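Local atomic coordinates of small COPII coat GTPase SAR1 (Encephalitozoon cuniculi, PDB entry 6VS4), a protein that is a small GTPase of the COPII coat, of the Sar1 branch of the ADP-ribosylation factor family, and binds GDP beside a magnesium ion. Residues V56-S61 with S197-T202; Q86-G91 with L98-Y103; T157-A160 with W164-W167; N176-E181 with V185-Y190. All blocks are in the same frame, centred on the assembly; numbering follows the deposited sequence.

Contact 1: residues V56-S61 with S197-T202; sequences VNKLKS and SANSIT
Lys58 and Asn199 make the main contact between the C-terminal turn of helix 52-59, the helix that follows the P-loop in this small-GTPase fold, and the loop between strand 186-190 and helix 204-223. The tight part is the methylene chain of Lys58. CB is directed at the loop, CG anti to the backbone N (chi1 -162°) continues that way, and the chain, extended through chi3, carries CE to 3.4 Å from Asn199 OD1, 3.6 Å from Asn199 ND2 and 4.0 Å from the methyl CB of Ala198. The bend at chi4 (70°) turns only NZ aside. Leu205 of helix 204-223 touches both Lys58 and Ala198.

The polar side is looser and depends on water. One water donates both to Lys58 O (2.9 Å) and, over a longer reach, to Asn199 OD1. Asn199 ND2 is held within its own loop by Gly196 O, while Asn199 O and Ile201 N bind the amide of Gln10 of the second subunit. Lys58 NZ has a weak hydrogen bond to Ile193 O. A second water accepts from Asn199 ND2 at 3.3 Å; its 2.5 Å separation from Lys58 NZ is doubtfully short.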
# COMPACT_ATOMS: atom_id res chain seq x y z
N VAL A 56 1.27 3.66 26.73
CA VAL A 56 2.49 2.87 26.75
C VAL A 56 2.38 1.71 25.76
O VAL A 56 3.35 1.36 25.08
CB VAL A 56 2.80 2.40 28.18
CG1 VAL A 56 3.99 1.46 28.19
CG2 VAL A 56 3.09 3.61 29.07
N ASN A 57 1.18 1.12 25.64
CA ASN A 57 0.96 0.11 24.61
C ASN A 57 1.13 0.70 23.22
O ASN A 57 1.52 -0.01 22.29
CB ASN A 57 -0.43 -0.50 24.77
CG ASN A 57 -0.52 -1.42 25.97
OD1 ASN A 57 0.50 -1.81 26.54
ND2 ASN A 57 -1.75 -1.77 26.36
N LYS A 58 0.84 1.99 23.06
CA LYS A 58 1.02 2.64 21.77
C LYS A 58 2.50 2.79 21.42
O LYS A 58 2.87 2.70 20.24
CB LYS A 58 0.32 4.00 21.78
CG LYS A 58 0.06 4.60 20.42
CD LYS A 58 -0.77 5.87 20.51
CE LYS A 58 -1.56 6.09 19.22
NZ LYS A 58 -2.67 5.08 19.10
N LEU A 59 3.36 2.98 22.42
CA LEU A 59 4.77 3.23 22.19
C LEU A 59 5.57 1.95 21.97
O LEU A 59 6.59 1.98 21.28
CB LEU A 59 5.37 4.00 23.36
CG LEU A 59 4.73 5.34 23.70
CD1 LEU A 59 5.23 5.84 25.05
CD2 LEU A 59 5.02 6.35 22.62
N LYS A 60 5.12 0.84 22.53
CA LYS A 60 5.93 -0.37 22.56
C LYS A 60 5.84 -1.13 21.24
O LYS A 60 4.86 -1.03 20.50
CB LYS A 60 5.50 -1.26 23.72
CG LYS A 60 4.25 -2.07 23.46
CD LYS A 60 3.80 -2.82 24.71
CE LYS A 60 2.89 -3.98 24.34
NZ LYS A 60 3.68 -5.24 24.13
N SER A 61 6.90 -1.88 20.94
CA SER A 61 6.90 -2.84 19.84
C SER A 61 6.55 -4.20 20.43
O SER A 61 7.32 -4.75 21.23
CB SER A 61 8.25 -2.88 19.13
OG SER A 61 8.44 -1.76 18.28
N SER A 197 -4.42 9.29 14.09
CA SER A 197 -3.59 10.46 13.85
C SER A 197 -2.67 10.78 15.02
O SER A 197 -1.71 11.54 14.85
CB SER A 197 -4.46 11.68 13.54
OG SER A 197 -5.43 11.88 14.56
N ALA A 198 -2.94 10.23 16.20
CA ALA A 198 -2.03 10.41 17.32
C ALA A 198 -0.66 9.78 17.08
O ALA A 198 0.28 10.09 17.81
CB ALA A 198 -2.66 9.86 18.60
N ASN A 199 -0.54 8.91 16.08
CA ASN A 199 0.74 8.32 15.69
C ASN A 199 1.57 9.24 14.80
O ASN A 199 2.68 8.85 14.41
CB ASN A 199 0.52 6.98 14.98
CG ASN A 199 -0.00 5.90 15.91
OD1 ASN A 199 0.72 5.41 16.77
ND2 ASN A 199 -1.26 5.52 15.72
N SER A 200 1.07 10.41 14.44
CA SER A 200 1.82 11.33 13.60
C SER A 200 3.02 11.89 14.35
O SER A 200 2.87 12.47 15.43
CB SER A 200 0.93 12.48 13.12
OG SER A 200 1.72 13.54 12.61
N ILE A 201 4.22 11.75 13.77
CA ILE A 201 5.42 12.20 14.46
C ILE A 201 5.58 13.71 14.45
O ILE A 201 6.55 14.23 15.01
CB ILE A 201 6.69 11.54 13.89
CG1 ILE A 201 6.96 11.99 12.46
CG2 ILE A 201 6.57 10.02 13.94
CD1 ILE A 201 8.23 11.40 11.92
N THR A 202 4.63 14.44 13.86
CA THR A 202 4.53 15.89 14.04
C THR A 202 3.25 16.28 14.77
O THR A 202 2.96 17.47 14.88
CB THR A 202 4.61 16.61 12.70
OG1 THR A 202 3.53 16.20 11.87
CG2 THR A 202 5.94 16.34 12.01
O HOH W 1 1.28 2.39 17.85
O HOH W 2 -2.43 3.09 17.59

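Contact 2: residues Q86-G91 with L98-Y103; sequences QVIDLG and LAWRDY
This is an apolar and aromatic contact, centred on Ile88, Trp100 and Tyr103, between the end of strand 83-90 and the 3-10 turns that follow it. The stretch corresponds to the switch II region of small GTPases, where Asp89 and Gly91 belong to the family's DxGG motif.

Ile88 meets two rings with two different branches. CG2, anti to the backbone N, sits over one face of Trp100, 4.1 Å from the centroid of the six-membered ring and only 5° off its normal, a well-centred CH-pi contact. CG1 turns the other way, beside the backbone N, and sends CD1 to Tyr103; here the methyl lies 4.2 Å from the ring centroid but 30° off the normal, a less direct CH-pi approach. The two rings also adjoin, with Tyr103 CD2 at the edge of the indole.

Gln86 completes the row. A bend at chi2 brings its amide to the edge of Tyr103, NE2 lying 3.3 Å from Tyr103 CE1; the planes of amide and ring are 80° apart, and the contact is a van der Waals one.

The next residue after Ile88, Asp89, points away from the 3-10 segment; it touches GDP and forms a salt bridge with Lys52. Trp100 also meets the ring of His72. Within the 3-10 segment, Leu98 O accepts from Arg101 N at 3.2 Å, weakly from Arg101 NH1 and, nearly straight, from Arg101 NE at 2.8 Å.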
# COMPACT_ATOMS: atom_id res chain seq x y z
N GLN A 86 7.80 3.70 33.69
CA GLN A 86 7.19 3.29 34.95
C GLN A 86 5.80 3.92 35.01
O GLN A 86 5.67 5.15 35.01
CB GLN A 86 8.05 3.74 36.13
CG GLN A 86 7.53 3.32 37.50
CD GLN A 86 7.92 1.89 37.85
OE1 GLN A 86 9.10 1.53 37.84
NE2 GLN A 86 6.92 1.06 38.16
N VAL A 87 4.77 3.09 35.03
CA VAL A 87 3.38 3.55 35.03
C VAL A 87 2.82 3.40 36.43
O VAL A 87 2.97 2.34 37.05
CB VAL A 87 2.54 2.77 34.01
CG1 VAL A 87 1.19 3.43 33.83
CG2 VAL A 87 3.28 2.65 32.69
N ILE A 88 2.16 4.44 36.94
CA ILE A 88 1.57 4.41 38.28
C ILE A 88 0.16 4.98 38.23
O ILE A 88 -0.03 6.15 37.85
CB ILE A 88 2.41 5.19 39.31
CG1 ILE A 88 3.85 4.70 39.32
CG2 ILE A 88 1.79 5.04 40.68
CD1 ILE A 88 4.75 5.49 40.24
N ASP A 89 -0.82 4.19 38.65
CA ASP A 89 -2.18 4.67 38.82
C ASP A 89 -2.23 5.41 40.16
O ASP A 89 -2.16 4.78 41.22
CB ASP A 89 -3.18 3.51 38.79
CG ASP A 89 -3.41 2.97 37.39
OD1 ASP A 89 -3.15 3.70 36.41
OD2 ASP A 89 -3.86 1.81 37.25
N LEU A 90 -2.35 6.73 40.12
CA LEU A 90 -2.39 7.47 41.36
C LEU A 90 -3.80 7.42 41.97
O LEU A 90 -4.77 7.01 41.33
CB LEU A 90 -1.95 8.92 41.13
CG LEU A 90 -0.50 9.08 40.68
CD1 LEU A 90 -0.09 10.54 40.72
CD2 LEU A 90 0.44 8.25 41.54
N GLY A 91 -3.91 7.91 43.20
CA GLY A 91 -5.20 7.96 43.86
C GLY A 91 -5.54 9.34 44.36
O GLY A 91 -6.62 9.87 44.07
N LEU A 98 3.76 9.15 50.31
CA LEU A 98 5.19 9.02 50.54
C LEU A 98 5.65 7.60 50.25
O LEU A 98 6.86 7.36 50.17
CB LEU A 98 5.50 9.40 51.99
CG LEU A 98 6.81 10.11 52.33
CD1 LEU A 98 6.94 11.37 51.49
CD2 LEU A 98 6.84 10.45 53.81
N ALA A 99 4.71 6.66 50.13
CA ALA A 99 5.05 5.28 49.78
C ALA A 99 5.73 5.20 48.42
O ALA A 99 6.50 4.27 48.16
CB ALA A 99 3.80 4.40 49.81
N TRP A 100 5.44 6.16 47.53
CA TRP A 100 5.94 6.16 46.16
C TRP A 100 7.22 6.95 46.00
O TRP A 100 7.70 7.11 44.87
CB TRP A 100 4.90 6.76 45.20
CG TRP A 100 3.55 6.12 45.16
CD1 TRP A 100 2.36 6.70 45.52
CD2 TRP A 100 3.23 4.80 44.73
NE1 TRP A 100 1.33 5.82 45.34
CE2 TRP A 100 1.84 4.64 44.86
CE3 TRP A 100 3.99 3.73 44.26
CZ2 TRP A 100 1.19 3.45 44.53
CZ3 TRP A 100 3.35 2.55 43.94
CH2 TRP A 100 1.96 2.42 44.07
N ARG A 101 7.80 7.44 47.10
CA ARG A 101 8.94 8.36 47.00
C ARG A 101 10.10 7.72 46.24
O ARG A 101 10.79 8.40 45.47
CB ARG A 101 9.34 8.83 48.40
CG ARG A 101 10.66 8.31 48.94
CD ARG A 101 10.56 7.96 50.43
NE ARG A 101 9.55 6.94 50.67
CZ ARG A 101 9.82 5.68 51.01
NH1 ARG A 101 8.84 4.81 51.20
NH2 ARG A 101 11.08 5.28 51.16
N ASP A 102 10.30 6.41 46.41
CA ASP A 102 11.42 5.75 45.76
C ASP A 102 11.31 5.82 44.24
O ASP A 102 12.34 5.84 43.54
CB ASP A 102 11.51 4.29 46.22
CG ASP A 102 11.95 4.17 47.66
OD1 ASP A 102 12.62 5.10 48.16
OD2 ASP A 102 11.65 3.14 48.30
N TYR A 103 10.09 5.85 43.71
CA TYR A 103 9.90 5.91 42.26
C TYR A 103 10.38 7.23 41.66
O TYR A 103 10.56 7.30 40.44
CB TYR A 103 8.43 5.71 41.91
CG TYR A 103 7.94 4.30 42.11
CD1 TYR A 103 7.87 3.42 41.04
CD2 TYR A 103 7.56 3.83 43.36
CE1 TYR A 103 7.44 2.12 41.20
CE2 TYR A 103 7.12 2.53 43.54
CZ TYR A 103 7.06 1.68 42.44
OH TYR A 103 6.63 0.38 42.58

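Contact 3: residues T157-A160 with W164-W167; sequences TAEA and WKSW
Lys165 reaches from the first part of helix 162-172 back to helix 155-159 and supplies the polar interactions of this contact. Its NZ donates to the backbone oxygen of Glu159 at 3.1 Å, with the donor tilted 25° from the carbonyl plane. The same ammonium forms a salt bridge with Glu159 OE2 at 3.2 Å, approached from above the carboxylate plane. One charged group thus binds both the main chain and the side chain of a single residue. Torsions on both sides make this possible: Glu159 bends at chi2 (63°), which folds its carboxylate round towards the lysine although its CB points away, and Lys165 bends at chi3 to bring NZ alongside.

Van der Waals packing involves the middle of the same lysine. Its CD passes 3.3 Å from Ala158 O, so the aliphatic chain lies along the backbone of residues 158-159 before the ammonium makes its bonds.

The apolar part is small. Ala158 CB meets Trp164 CZ3 at 3.8 Å, at the edge of the indole and near its plane; the ring of His153 also meets this tryptophan.

Both helices lie in the connection between the parallel, neighbouring strands 141-146 and 186-190, and the contact lies within the helical connection of a beta-alpha-beta crossover, the recurring unit of the P-loop alpha/beta fold.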
# COMPACT_ATOMS: atom_id res chain seq x y z
N THR A 157 -8.99 22.24 17.12
CA THR A 157 -10.09 23.00 17.71
C THR A 157 -9.95 23.12 19.22
O THR A 157 -10.39 24.12 19.80
CB THR A 157 -11.45 22.39 17.35
OG1 THR A 157 -11.58 21.09 17.94
CG2 THR A 157 -11.57 22.24 15.84
N ALA A 158 -9.32 22.14 19.87
CA ALA A 158 -9.06 22.25 21.30
C ALA A 158 -8.09 23.39 21.60
O ALA A 158 -8.27 24.13 22.57
CB ALA A 158 -8.52 20.93 21.85
N GLU A 159 -7.06 23.54 20.76
CA GLU A 159 -6.06 24.58 20.99
C GLU A 159 -6.66 25.97 20.85
O GLU A 159 -6.15 26.93 21.43
CB GLU A 159 -4.89 24.40 20.01
CG GLU A 159 -3.66 25.21 20.37
CD GLU A 159 -3.07 24.80 21.70
OE1 GLU A 159 -3.05 23.58 21.98
OE2 GLU A 159 -2.62 25.68 22.46
N ALA A 160 -7.73 26.11 20.06
CA ALA A 160 -8.40 27.38 19.86
C ALA A 160 -9.50 27.64 20.89
O ALA A 160 -10.06 28.75 20.91
CB ALA A 160 -9.00 27.43 18.45
N TRP A 164 -12.17 26.77 27.35
CA TRP A 164 -12.11 25.43 27.91
C TRP A 164 -10.72 25.12 28.44
O TRP A 164 -10.58 24.43 29.46
CB TRP A 164 -12.55 24.43 26.84
CG TRP A 164 -12.55 22.97 27.20
CD1 TRP A 164 -13.37 22.34 28.09
CD2 TRP A 164 -11.73 21.95 26.62
NE1 TRP A 164 -13.10 20.99 28.13
CE2 TRP A 164 -12.09 20.73 27.23
CE3 TRP A 164 -10.72 21.95 25.66
CZ2 TRP A 164 -11.48 19.53 26.90
CZ3 TRP A 164 -10.11 20.75 25.34
CH2 TRP A 164 -10.50 19.56 25.96
N LYS A 165 -9.68 25.61 27.77
CA LYS A 165 -8.32 25.42 28.28
C LYS A 165 -8.16 26.10 29.64
O LYS A 165 -7.57 25.53 30.56
CB LYS A 165 -7.31 25.94 27.27
CG LYS A 165 -7.20 25.06 26.03
CD LYS A 165 -6.57 25.80 24.85
CE LYS A 165 -5.21 26.35 25.17
NZ LYS A 165 -4.80 27.35 24.14
N SER A 166 -8.71 27.31 29.80
CA SER A 166 -8.64 27.98 31.09
C SER A 166 -9.41 27.21 32.15
O SER A 166 -8.92 27.05 33.28
CB SER A 166 -9.19 29.40 30.98
OG SER A 166 -8.23 30.28 30.41
N TRP A 167 -10.59 26.70 31.81
CA TRP A 167 -11.40 25.96 32.78
C TRP A 167 -10.72 24.67 33.21
O TRP A 167 -10.78 24.29 34.39
CB TRP A 167 -12.78 25.68 32.20
CG TRP A 167 -13.69 24.91 33.09
CD1 TRP A 167 -14.35 25.37 34.21
CD2 TRP A 167 -14.05 23.52 32.97
NE1 TRP A 167 -15.10 24.36 34.77
CE2 TRP A 167 -14.94 23.22 34.02
CE3 TRP A 167 -13.71 22.52 32.05
CZ2 TRP A 167 -15.48 21.95 34.19
CZ3 TRP A 167 -14.26 21.25 32.22
CH2 TRP A 167 -15.13 20.98 33.29

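Contact 4: residues N176-E181 with V185-Y190; sequences NQEDPE and VVKIFY
Gln177 and Val186 form a single antiparallel beta bridge, a hydrogen-bonded pair with CA atoms 4.8 Å apart, the two runs having end-to-end directions 148° apart, roughly antiparallel. Gln177 N donates to Val186 O (2.9 Å, almost linear at 169°), and Val186 N returns a bond to Gln177 O of the same length. The irregular loop 176-181 thereby lies along strand 186-190, outermost in this chain's P-loop sheet; the strand's other side is hydrogen-bonded to strand 141-146.

Side chains add to the pairing at both ends, by a hydrogen bond at one and by packing at the other. Asn176 acts as a substitute for a backbone carbonyl: with CG beside its backbone N, OD1 accepts from Ile188 N at 2.8 Å. The donor lies in the carbonyl plane, though the bond is bent at the hydrogen (131°). The oxygen also rests against Ile188 CG1. On the solvent side Glu178 and Lys187, both extended beyond CG, cross each other; Glu178 OE2 and Lys187 NZ form a salt bridge at 3.2 Å, whose hydrogen bond is weak. At the far end Val185 CG1 packs against Pro180, reaching its CB at 4.0 Å, with Trp211 and Tyr218 of helix 204-223 touching Val185 and Pro180 respectively.

The loop keeps its shape through its own bonds. Asp179 OD1 accepts from the backbone N of the poorly ordered Glu181, an Asx turn. The amide of Gln177 closes on Asp179: OE1 accepts from Asp179 N, while NE2 donates to Gln184 O and, at 2.9 Å, to Asp179 O.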
# COMPACT_ATOMS: atom_id res chain seq x y z
N ASN A 176 0.89 25.98 32.92
CA ASN A 176 2.12 25.92 32.14
C ASN A 176 3.22 26.73 32.80
O ASN A 176 2.98 27.76 33.43
CB ASN A 176 1.88 26.45 30.72
CG ASN A 176 1.15 25.47 29.83
OD1 ASN A 176 1.49 24.29 29.76
ND2 ASN A 176 0.13 25.95 29.13
N GLN A 177 4.46 26.25 32.65
CA GLN A 177 5.69 26.94 33.03
C GLN A 177 6.74 26.49 32.02
O GLN A 177 7.48 25.53 32.23
CB GLN A 177 6.12 26.64 34.47
CG GLN A 177 7.03 27.69 35.10
CD GLN A 177 8.33 27.89 34.33
OE1 GLN A 177 8.45 28.79 33.50
NE2 GLN A 177 9.32 27.06 34.63
N GLU A 178 6.76 27.17 30.87
CA GLU A 178 7.57 26.74 29.74
C GLU A 178 8.96 27.37 29.70
O GLU A 178 9.72 27.08 28.77
CB GLU A 178 6.84 27.05 28.43
CG GLU A 178 5.47 26.41 28.32
CD GLU A 178 4.78 26.73 27.00
OE1 GLU A 178 3.63 27.23 27.03
OE2 GLU A 178 5.39 26.51 25.94
N ASP A 179 9.32 28.21 30.68
CA ASP A 179 10.63 28.84 30.72
C ASP A 179 11.58 28.03 31.59
O ASP A 179 11.39 27.99 32.82
CB ASP A 179 10.53 30.28 31.24
CG ASP A 179 11.80 31.08 31.01
OD1 ASP A 179 12.82 30.50 30.57
OD2 ASP A 179 11.78 32.31 31.27
N PRO A 180 12.60 27.37 31.02
CA PRO A 180 13.51 26.56 31.85
C PRO A 180 14.40 27.38 32.77
O PRO A 180 14.91 26.83 33.76
CB PRO A 180 14.33 25.79 30.81
CG PRO A 180 14.30 26.67 29.60
CD PRO A 180 12.95 27.32 29.59
N GLU A 181 14.62 28.66 32.48
CA GLU A 181 15.38 29.50 33.39
C GLU A 181 14.62 29.75 34.68
O GLU A 181 15.23 29.99 35.73
CB GLU A 181 15.75 30.81 32.72
N VAL A 185 9.83 22.88 34.63
CA VAL A 185 9.01 23.20 33.47
C VAL A 185 7.79 22.28 33.41
O VAL A 185 7.84 21.11 33.80
CB VAL A 185 9.81 23.13 32.15
CG1 VAL A 185 10.84 24.24 32.10
CG2 VAL A 185 10.48 21.78 31.99
N VAL A 186 6.68 22.85 32.93
CA VAL A 186 5.41 22.14 32.73
C VAL A 186 4.83 22.61 31.41
O VAL A 186 4.76 23.82 31.15
CB VAL A 186 4.43 22.41 33.89
CG1 VAL A 186 3.07 21.75 33.64
CG2 VAL A 186 4.99 21.95 35.24
N LYS A 187 4.40 21.68 30.55
CA LYS A 187 3.75 22.05 29.31
C LYS A 187 2.56 21.13 29.03
O LYS A 187 2.69 19.91 29.12
CB LYS A 187 4.72 22.03 28.12
CG LYS A 187 4.14 22.73 26.90
CD LYS A 187 5.17 22.99 25.82
CE LYS A 187 4.51 23.63 24.60
NZ LYS A 187 5.50 24.21 23.65
N ILE A 188 1.43 21.73 28.66
CA ILE A 188 0.17 21.03 28.49
C ILE A 188 -0.06 20.76 27.01
O ILE A 188 0.09 21.66 26.17
CB ILE A 188 -1.00 21.84 29.08
CG1 ILE A 188 -0.77 22.07 30.58
CG2 ILE A 188 -2.33 21.15 28.86
CD1 ILE A 188 -1.74 23.08 31.17
N PHE A 189 -0.42 19.52 26.68
CA PHE A 189 -0.78 19.15 25.32
C PHE A 189 -2.16 18.53 25.30
O PHE A 189 -2.58 17.87 26.26
CB PHE A 189 0.25 18.18 24.72
CG PHE A 189 1.62 18.77 24.50
CD1 PHE A 189 2.50 18.91 25.55
CD2 PHE A 189 2.02 19.16 23.22
CE1 PHE A 189 3.76 19.45 25.35
CE2 PHE A 189 3.28 19.70 23.01
CZ PHE A 189 4.16 19.84 24.08
N TYR A 190 -2.88 18.74 24.21
CA TYR A 190 -4.25 18.26 24.04
C TYR A 190 -4.26 17.19 22.96
O TYR A 190 -3.88 17.45 21.82
CB TYR A 190 -5.20 19.42 23.71
CG TYR A 190 -5.10 20.53 24.73
CD1 TYR A 190 -5.94 20.56 25.83
CD2 TYR A 190 -4.13 21.52 24.61
CE1 TYR A 190 -5.84 21.56 26.78
CE2 TYR A 190 -4.02 22.51 25.55
CZ TYR A 190 -4.88 22.53 26.63
OH TYR A 190 -4.77 23.53 27.57

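In the fold
None of the four contacts is fully buried, but each includes a buried residue. Contact 1 lies nearest the chain's centre (about 10 Å between centres) and contact 3 farthest (about 19 Å); contacts 3 and 4 include exposed residues among those that touch. These two share strand 186-190: its Tyr190 packs against both helices of contact 3, Tyr190 OH lying 3.3 Å from Lys165 CG. Contacts 1 and 2, on opposite sides of the centre, meet where Val56 CG2 packs on Val87 CG2 at 3.8 Å. Contact 4 is built on backbone bonds at the sheet edge, contact 3 on a lysine, contact 2 on aromatic packing beside the nucleotide-binding side, contact 1 on aliphatic packing and water.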